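Long-range contacts in malate dehydrogenase (Naegleria fowleri, PDB 6UM4), which probably catalyses the reversible, nicotinamide-dependent oxidation of malate to oxaloacetate: residues W353-I358 with W371-V376; R361-I366 with Y384-G389. All coordinates share one frame; numbering follows the deposited sequence.

Contact 1: residues W353-I358 with W371-V376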
loop_
_atom_site.group_PDB
_atom_site.type_symbol
_atom_site.label_atom_id
_atom_site.label_comp_id
_atom_site.label_asym_id
_atom_site.label_seq_id
_atom_site.Cartn_x
_atom_site.Cartn_y
_atom_site.Cartn_z
ATOM N N TRP A 353 8.400 6.152 -22.028
ATOM C CA TRP A 353 8.274 7.551 -21.650
ATOM C C TRP A 353 7.532 7.649 -20.327
ATOM O O TRP A 353 6.481 7.026 -20.142
ATOM C CB TRP A 353 7.484 8.349 -22.684
ATOM C CG TRP A 353 8.057 8.468 -24.037
ATOM C CD1 TRP A 353 9.123 7.796 -24.550
ATOM C CD2 TRP A 353 7.548 9.294 -25.094
ATOM N NE1 TRP A 353 9.314 8.159 -25.870
ATOM C CE2 TRP A 353 8.357 9.078 -26.220
ATOM C CE3 TRP A 353 6.483 10.196 -25.191
ATOM C CZ2 TRP A 353 8.141 9.737 -27.427
ATOM C CZ3 TRP A 353 6.269 10.846 -26.398
ATOM C CH2 TRP A 353 7.089 10.610 -27.494
ATOM N N VAL A 354 8.053 8.460 -19.417
ATOM C CA VAL A 354 7.288 8.844 -18.245
ATOM C C VAL A 354 7.311 10.362 -18.177
ATOM O O VAL A 354 8.099 11.027 -18.858
ATOM C CB VAL A 354 7.824 8.197 -16.939
ATOM C CG1 VAL A 354 7.739 6.687 -17.042
ATOM C CG2 VAL A 354 9.262 8.641 -16.649
ATOM N N SER A 355 6.370 10.906 -17.413
ATOM C CA SER A 355 6.294 12.340 -17.175
ATOM C C SER A 355 6.894 12.663 -15.816
ATOM O O SER A 355 6.619 11.975 -14.830
ATOM C CB SER A 355 4.853 12.847 -17.244
ATOM O OG SER A 355 4.273 12.633 -18.525
ATOM N N MET A 356 7.722 13.702 -15.788
ATOM C CA MET A 356 8.293 14.313 -14.599
ATOM C C MET A 356 8.315 15.816 -14.828
ATOM O O MET A 356 8.579 16.259 -15.949
ATOM C CB MET A 356 9.731 13.821 -14.341
ATOM C CG MET A 356 9.854 12.295 -14.080
ATOM S SD MET A 356 11.584 11.734 -14.053
ATOM C CE MET A 356 12.103 12.250 -12.411
ATOM N N ALA A 357 8.018 16.597 -13.782
ATOM C CA ALA A 357 8.192 18.052 -13.800
ATOM C C ALA A 357 9.630 18.380 -13.413
ATOM O O ALA A 357 10.030 18.170 -12.261
ATOM C CB ALA A 357 7.210 18.729 -12.848
ATOM N N ILE A 358 10.393 18.929 -14.352
ATOM C CA ILE A 358 11.844 19.029 -14.198
ATOM C C ILE A 358 12.266 20.474 -14.452
ATOM O O ILE A 358 11.510 21.257 -15.053
ATOM C CB ILE A 358 12.572 18.051 -15.150
ATOM C CG1 ILE A 358 12.452 18.551 -16.598
ATOM C CG2 ILE A 358 11.946 16.646 -15.068
ATOM C CD1 ILE A 358 13.110 17.658 -17.625
ATOM N N TRP A 371 9.896 24.905 -13.400
ATOM C CA TRP A 371 9.808 23.457 -13.455
ATOM C C TRP A 371 8.605 23.095 -14.315
ATOM O O TRP A 371 7.504 23.621 -14.118
ATOM C CB TRP A 371 9.680 22.851 -12.058
ATOM C CG TRP A 371 10.978 22.352 -11.461
ATOM C CD1 TRP A 371 11.258 21.077 -11.057
ATOM C CD2 TRP A 371 12.163 23.122 -11.204
ATOM N NE1 TRP A 371 12.538 21.008 -10.577
ATOM C CE2 TRP A 371 13.113 22.246 -10.636
ATOM C CE3 TRP A 371 12.500 24.461 -11.381
ATOM C CZ2 TRP A 371 14.400 22.669 -10.247
ATOM C CZ3 TRP A 371 13.785 24.889 -11.006
ATOM C CH2 TRP A 371 14.713 23.988 -10.450
ATOM N N CYS A 372 8.827 22.226 -15.283
ATOM C CA CYS A 372 7.820 21.963 -16.290
ATOM C C CYS A 372 7.855 20.495 -16.630
ATOM O O CYS A 372 8.932 19.961 -16.905
ATOM C CB CYS A 372 8.090 22.806 -17.531
ATOM S SG CYS A 372 6.919 22.557 -18.859
ATOM N N SER A 373 6.681 19.867 -16.638
ATOM C CA SER A 373 6.569 18.456 -16.975
ATOM C C SER A 373 6.846 18.251 -18.456
ATOM O O SER A 373 6.432 19.053 -19.307
ATOM C CB SER A 373 5.170 17.945 -16.610
ATOM O OG SER A 373 5.035 16.534 -16.737
ATOM N N MET A 374 7.613 17.210 -18.764
ATOM C CA MET A 374 7.992 16.901 -20.135
ATOM C C MET A 374 8.066 15.390 -20.280
ATOM O O MET A 374 8.310 14.684 -19.299
ATOM C CB MET A 374 9.355 17.511 -20.503
ATOM C CG MET A 374 9.498 18.994 -20.262
ATOM S SD MET A 374 11.125 19.635 -20.751
ATOM C CE MET A 374 11.133 21.101 -19.710
ATOM N N PRO A 375 7.927 14.868 -21.498
ATOM C CA PRO A 375 8.251 13.447 -21.726
ATOM C C PRO A 375 9.729 13.207 -21.480
ATOM O O PRO A 375 10.587 13.861 -22.084
ATOM C CB PRO A 375 7.902 13.231 -23.203
ATOM C CG PRO A 375 7.940 14.641 -23.821
ATOM C CD PRO A 375 7.425 15.531 -22.716
ATOM N N VAL A 376 10.030 12.275 -20.574
ATOM C CA VAL A 376 11.412 11.911 -20.287
ATOM C C VAL A 376 11.571 10.399 -20.302
ATOM O O VAL A 376 10.612 9.638 -20.133
ATOM C CB VAL A 376 11.911 12.456 -18.938
ATOM C CG1 VAL A 376 11.668 13.955 -18.840
ATOM C CG2 VAL A 376 11.287 11.661 -17.771
#

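Contact 2: residues R361-I366 with Y384-G389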
loop_
_atom_site.group_PDB
_atom_site.type_symbol
_atom_site.label_atom_id
_atom_site.label_comp_id
_atom_site.label_asym_id
_atom_site.label_seq_id
_atom_site.Cartn_x
_atom_site.Cartn_y
_atom_site.Cartn_z
ATOM N N ARG A 361 15.740 23.538 -18.962
ATOM C CA ARG A 361 16.922 24.051 -19.639
ATOM C C ARG A 361 16.597 24.512 -21.061
ATOM O O ARG A 361 17.460 24.480 -21.943
ATOM C CB ARG A 361 18.025 22.992 -19.654
ATOM C CG ARG A 361 18.398 22.413 -18.273
ATOM C CD ARG A 361 19.090 23.458 -17.385
ATOM N NE ARG A 361 19.579 22.899 -16.117
ATOM C CZ ARG A 361 20.315 23.563 -15.225
ATOM N NH1 ARG A 361 20.808 24.757 -15.517
ATOM N NH2 ARG A 361 20.694 22.968 -14.101
ATOM N N GLY A 362 15.356 24.925 -21.307
ATOM C CA GLY A 362 14.952 25.374 -22.627
ATOM C C GLY A 362 14.544 24.295 -23.599
ATOM O O GLY A 362 14.384 24.592 -24.782
ATOM N N GLN A 363 14.344 23.057 -23.139
ATOM C CA GLN A 363 13.829 22.005 -24.004
ATOM C C GLN A 363 12.550 22.461 -24.686
ATOM O O GLN A 363 11.676 23.058 -24.053
ATOM C CB GLN A 363 13.561 20.730 -23.193
ATOM C CG GLN A 363 14.795 20.070 -22.576
ATOM C CD GLN A 363 15.075 20.534 -21.163
ATOM O OE1 GLN A 363 14.652 21.615 -20.758
ATOM N NE2 GLN A 363 15.742 19.679 -20.376
ATOM N N TYR A 364 12.464 22.207 -25.991
ATOM C CA TYR A 364 11.308 22.597 -26.801
ATOM C C TYR A 364 10.998 24.096 -26.690
ATOM O O TYR A 364 9.854 24.528 -26.850
ATOM C CB TYR A 364 10.096 21.713 -26.457
ATOM C CG TYR A 364 10.393 20.285 -26.870
ATOM C CD1 TYR A 364 10.331 19.913 -28.208
ATOM C CD2 TYR A 364 10.802 19.337 -25.949
ATOM C CE1 TYR A 364 10.642 18.631 -28.618
ATOM C CE2 TYR A 364 11.120 18.047 -26.344
ATOM C CZ TYR A 364 11.030 17.700 -27.681
ATOM O OH TYR A 364 11.352 16.427 -28.102
ATOM N N GLY A 365 12.015 24.904 -26.392
ATOM C CA GLY A 365 11.850 26.339 -26.279
ATOM C C GLY A 365 11.164 26.814 -25.021
ATOM O O GLY A 365 10.846 28.005 -24.920
ATOM N N ILE A 366 10.977 25.935 -24.044
ATOM C CA ILE A 366 10.273 26.272 -22.799
ATOM C C ILE A 366 11.104 27.271 -21.999
ATOM O O ILE A 366 12.331 27.113 -21.912
ATOM C CB ILE A 366 9.998 24.994 -21.997
ATOM C CG1 ILE A 366 8.973 24.132 -22.740
ATOM C CG2 ILE A 366 9.494 25.302 -20.609
ATOM C CD1 ILE A 366 8.841 22.705 -22.175
ATOM N N TYR A 384 17.906 11.211 -16.010
ATOM C CA TYR A 384 16.821 11.204 -16.982
ATOM C C TYR A 384 17.149 12.198 -18.088
ATOM O O TYR A 384 17.999 13.075 -17.930
ATOM C CB TYR A 384 15.455 11.559 -16.354
ATOM C CG TYR A 384 15.443 12.894 -15.629
ATOM C CD1 TYR A 384 15.418 14.097 -16.330
ATOM C CD2 TYR A 384 15.443 12.950 -14.237
ATOM C CE1 TYR A 384 15.415 15.324 -15.665
ATOM C CE2 TYR A 384 15.418 14.166 -13.571
ATOM C CZ TYR A 384 15.410 15.351 -14.283
ATOM O OH TYR A 384 15.401 16.560 -13.610
ATOM N N GLY A 385 16.465 12.030 -19.224
ATOM C CA GLY A 385 16.616 12.907 -20.373
ATOM C C GLY A 385 15.309 13.137 -21.109
ATOM O O GLY A 385 14.530 12.201 -21.357
ATOM N N VAL A 386 15.053 14.397 -21.454
ATOM C CA VAL A 386 13.849 14.725 -22.200
ATOM C C VAL A 386 13.883 14.017 -23.546
ATOM O O VAL A 386 14.928 13.948 -24.203
ATOM C CB VAL A 386 13.743 16.250 -22.360
ATOM C CG1 VAL A 386 12.555 16.619 -23.223
ATOM C CG2 VAL A 386 13.650 16.906 -20.985
ATOM N N ILE A 387 12.733 13.475 -23.958
ATOM C CA ILE A 387 12.645 12.868 -25.277
ATOM C C ILE A 387 12.896 13.951 -26.311
ATOM O O ILE A 387 12.244 15.002 -26.292
ATOM C CB ILE A 387 11.275 12.200 -25.482
ATOM C CG1 ILE A 387 10.989 11.179 -24.388
ATOM C CG2 ILE A 387 11.214 11.520 -26.851
ATOM C CD1 ILE A 387 11.935 9.993 -24.423
ATOM N N GLU A 388 13.858 13.720 -27.198
ATOM C CA GLU A 388 14.280 14.744 -28.151
ATOM C C GLU A 388 13.635 14.537 -29.510
ATOM O O GLU A 388 13.180 13.445 -29.852
ATOM C CB GLU A 388 15.798 14.744 -28.326
ATOM C CG GLU A 388 16.575 15.129 -27.089
ATOM C CD GLU A 388 18.067 14.985 -27.280
ATOM O OE1 GLU A 388 18.494 14.591 -28.391
ATOM O OE2 GLU A 388 18.809 15.224 -26.305
ATOM N N GLY A 389 13.593 15.612 -30.287
ATOM C CA GLY A 389 13.212 15.486 -31.680
ATOM C C GLY A 389 11.729 15.470 -31.964
ATOM O O GLY A 389 11.342 15.231 -33.110
HETATM O O HOH W 1 17.325 16.652 -20.980
#

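Contact 1: residues W353-I358 with W371-V376
Ala357 and Ser373 pair where two antiparallel strands draw closest, their CA atoms 3.6 Å apart in a non-hydrogen-bonded pair, their side chains on the same face. This is tighter than usual for such a pair, and the small side chains suit it: Ala357 CB and Ser373 CB stay 4.4 Å apart. Around this pinch Ser373 CA sends its hydrogen to Met356 O (3.1 Å), the carbonyl that also accepts Met374 N. Paired backbone bonds close the ladder at Val354–Val376 and at Ile358–Cys372; in the latter Ile358 N lies well above the carbonyl plane of Cys372. Beside it the Trp371 indole lays one face over Ile358 C, while its CD1 edge meets Ala357 O (3.4 Å).

On the face of Val354, Met356 and Ile358, Val376 packs against the apolar side chains. Its CG2, in the crowded position between backbone N and carbonyl carbon (chi1 -52° for CG1), touches Met356 SD at 3.7 Å and Val354 CG2 at 3.8 Å. Packing is looser at the partly exposed Trp353, whose CE3 only brushes Pro375 CB, 3.9 Å away.

The buried hydroxyls of Ser355 and Ser373 turn to strand 271-277, bonding Ile276 N and Ile276 O respectively. Helix 226-235 covers Trp371, whose NE1 reaches Ile245 O, and strand 383-386 continues the sheet beyond 371-380.

Contact 2: residues R361-I366 with Y384-G389
Tyr364 reaches across to Ile387 with its hydroxyl, OH giving Ile387 O a hydrogen bond whose 2.5 Å length is doubtfully short. The acceptor lies near the ring plane at the edge, as does Val386 CG1, 3.7 Å from Tyr364 CE2. A tyrosine suits this place because its rim packs on an aliphatic branch while its tip serves a backbone carbonyl. The other branch of Val386, CG2, meets Gln363 NE2 at 3.5 Å and Gln363 CG at 3.7 Å. Water 1 accepts from Val386 N and, weakly, from Gln363 NE2.

The next shell fixes these groups. With chi2 at 93° Gln363 bends at CG, and its OE1 takes the N-H of Arg361 N (2.8 Å). The Tyr364 hydroxyl is also bonded to Leu390 N, and its ring meets Trp277 edge-to-face. Arg361 is paired with Glu243 in a salt bridge.

Gly362-Gly365 forms a type II turn and the overlapping Gln363-Ile366 a type I' turn, closed by Gly365 N to Gly362 O and Ile366 N to Gln363 O. Gly365 suits its positive phi, whereas Tyr364 takes one (55°) without being a glycine. This is a tandem turn within a hairpin connection, folded against the end of an edge strand.

Contact 1 is buried and contact 2 lies at the surface, their centres about 9 Å apart, yet both serve the same antiparallel sheet of the C-terminal domain. Contact 1 pairs strands 353-359 and 371-380 directly, through a backbone ladder with apolar packing; contact 2 joins the loop between those strands to strand 383-386 and the turn after it, mostly by side chains, with one water at its side. The segments alternate along the chain, so the two contacts interleave in sequence. They meet where Pro375 O probably takes a hydrogen bond from Ile387 N and where Ile358 CD1 packs on Val386 CG2, 3.5 Å away. Val386 thus faces both the core hairpin and the outer loop.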